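Local structure of imidazoleglycerol-phosphate dehydratase (Pyrococcus furiosus, 5DNL) at the interface of chains A and B. The protein catalyses the manganese-dependent dehydration of imidazoleglycerol phosphate to imidazoleacetol phosphate, the sixth step of histidine biosynthesis. Residues are numbered along the deposited sequence; one frame, centred on the assembly and turned at random. Chains: chain A/B, Imidazoleglycerol-phosphate dehydratase.

The interface of chains A and B. Residues chain A 168-172; chain B 29, 32-33, 36-37.
The ring of B:Phe36 is sandwiched by the C-terminal tail of chain A. Over one face lies the guanidinium of A:Arg168, its plane 3° from that of the ring and its NH2 3.5 Å from the ring centroid, a cation-pi stack. Over the opposite face sits the backbone N of A:Thr172, while the carbonyl O of A:Val169 and CA of A:Glu170 meet the ring edge. A flat aromatic suits this slot, offering two broad faces and a thin rim. CD2 of B:Phe36 lies over one face of the B:Tyr37 ring, toward its rim, with a water and the carbonyl O of B:Ala33 at the edge.

Arginine fits because its flat cation can stack and donate at its edges at once. NH1 and NH2 of A:Arg168 converge end-on upon the carbonyl O of B:Phe36, at 2.9 Å and 3.0 Å; NH2 lies on a lone pair, whereas NH1 comes from above the carbonyl plane. The guanidinium's positive charge would suit this oxygen near the C-terminal end of helix 25-38. Within chain A, glutamate supplies two oxygens for two N-H groups: NE of A:Arg168 forms a salt bridge to OE2 of A:Glu170 at 3.1 Å, from above the carboxylate plane, and NH1 bonds to OE1 on its syn lone pair. This clasp is likely to hold the guanidinium's rotation and balance its charge. A:Arg168 places CG between the backbone N and the carbonyl carbon, the crowded position (chi1 63°), then extends to NE. An alanine here would remove both bonds to the B:Phe36 carbonyl and the stack, and would probably loosen the tail on the helix.

Threonine contributes a methyl: CG2 of A:Thr172 presses obliquely on CB of B:Phe36 at 3.5 Å, and more loosely on CG2 of B:Thr32 and CA of B:Ala33, where alanine keeps the helix surface low. The B:Tyr37 hydroxyl OH reaches the water, 2.7 Å away, that binds A:Thr172 N. Together these contacts anchor one subunit's tail on its neighbour's helix, probably supporting the 24-subunit assembly and positioning A:Ser171, which lines an inhibitor pocket.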
# COMPACT_ATOMS: atom_id res chain seq x y z
N ARG A 168 -29.21 -30.79 40.63
CA ARG A 168 -28.78 -31.87 39.74
C ARG A 168 -27.31 -31.76 39.39
O ARG A 168 -26.68 -30.70 39.61
CB ARG A 168 -29.63 -31.86 38.45
CG ARG A 168 -29.46 -30.59 37.64
CD ARG A 168 -30.36 -30.48 36.42
NE ARG A 168 -30.09 -29.22 35.73
CZ ARG A 168 -30.65 -28.82 34.59
NH1 ARG A 168 -30.26 -27.65 34.07
NH2 ARG A 168 -31.57 -29.55 33.99
N VAL A 169 -26.76 -32.84 38.85
CA VAL A 169 -25.46 -32.80 38.18
C VAL A 169 -25.67 -32.02 36.87
O VAL A 169 -26.47 -32.43 36.00
CB VAL A 169 -24.92 -34.21 37.86
CG1 VAL A 169 -23.64 -34.14 37.05
CG2 VAL A 169 -24.70 -35.00 39.15
N GLU A 170 -24.98 -30.89 36.73
CA GLU A 170 -25.28 -29.96 35.65
C GLU A 170 -24.50 -30.30 34.37
O GLU A 170 -23.70 -29.51 33.88
CB GLU A 170 -24.97 -28.52 36.11
CG GLU A 170 -25.90 -28.02 37.20
CD GLU A 170 -27.31 -27.66 36.69
OE1 GLU A 170 -27.49 -27.45 35.48
OE2 GLU A 170 -28.22 -27.53 37.55
N SER A 171 -24.78 -31.48 33.81
CA SER A 171 -24.22 -31.90 32.53
C SER A 171 -25.12 -32.89 31.87
O SER A 171 -25.54 -33.85 32.51
CB SER A 171 -22.87 -32.55 32.73
OG SER A 171 -22.33 -33.00 31.49
N THR A 172 -25.35 -32.73 30.57
CA THR A 172 -26.12 -33.69 29.81
C THR A 172 -25.43 -35.04 29.70
O THR A 172 -26.11 -36.04 29.42
CB THR A 172 -26.41 -33.19 28.39
OG1 THR A 172 -25.18 -32.86 27.72
CG2 THR A 172 -27.32 -31.98 28.41
N HIS B 29 -28.14 -34.22 19.94
CA HIS B 29 -27.27 -33.73 21.00
C HIS B 29 -27.52 -32.26 21.30
O HIS B 29 -27.59 -31.86 22.46
CB HIS B 29 -25.81 -34.00 20.61
CG HIS B 29 -24.79 -33.54 21.60
ND1 HIS B 29 -24.91 -33.74 22.97
CD2 HIS B 29 -23.60 -32.93 21.42
CE1 HIS B 29 -23.85 -33.24 23.58
NE2 HIS B 29 -23.04 -32.76 22.66
N THR B 32 -30.83 -31.93 23.08
CA THR B 32 -30.66 -32.42 24.46
C THR B 32 -30.06 -31.31 25.31
O THR B 32 -30.53 -31.03 26.43
CB THR B 32 -29.81 -33.70 24.47
OG1 THR B 32 -30.51 -34.73 23.74
CG2 THR B 32 -29.52 -34.17 25.90
N ALA B 33 -29.02 -30.65 24.78
CA ALA B 33 -28.44 -29.50 25.45
C ALA B 33 -29.46 -28.39 25.67
O ALA B 33 -29.61 -27.88 26.78
CB ALA B 33 -27.24 -28.99 24.66
N PHE B 36 -32.04 -29.34 28.38
CA PHE B 36 -31.40 -29.43 29.70
C PHE B 36 -31.24 -28.05 30.32
O PHE B 36 -31.57 -27.85 31.49
CB PHE B 36 -30.05 -30.14 29.60
CG PHE B 36 -29.44 -30.48 30.92
CD1 PHE B 36 -29.77 -31.66 31.56
CD2 PHE B 36 -28.52 -29.65 31.50
CE1 PHE B 36 -29.19 -32.00 32.78
CE2 PHE B 36 -27.93 -29.97 32.70
CZ PHE B 36 -28.28 -31.13 33.36
N TYR B 37 -30.73 -27.10 29.52
CA TYR B 37 -30.49 -25.75 30.02
C TYR B 37 -31.77 -24.91 30.09
O TYR B 37 -31.85 -23.98 30.89
CB TYR B 37 -29.35 -25.06 29.25
CG TYR B 37 -28.03 -25.75 29.59
CD1 TYR B 37 -27.30 -25.36 30.69
CD2 TYR B 37 -27.59 -26.85 28.88
CE1 TYR B 37 -26.13 -26.02 31.05
CE2 TYR B 37 -26.44 -27.53 29.24
CZ TYR B 37 -25.70 -27.11 30.30
OH TYR B 37 -24.54 -27.77 30.66
O HOH W 1 -24.18 -30.18 29.48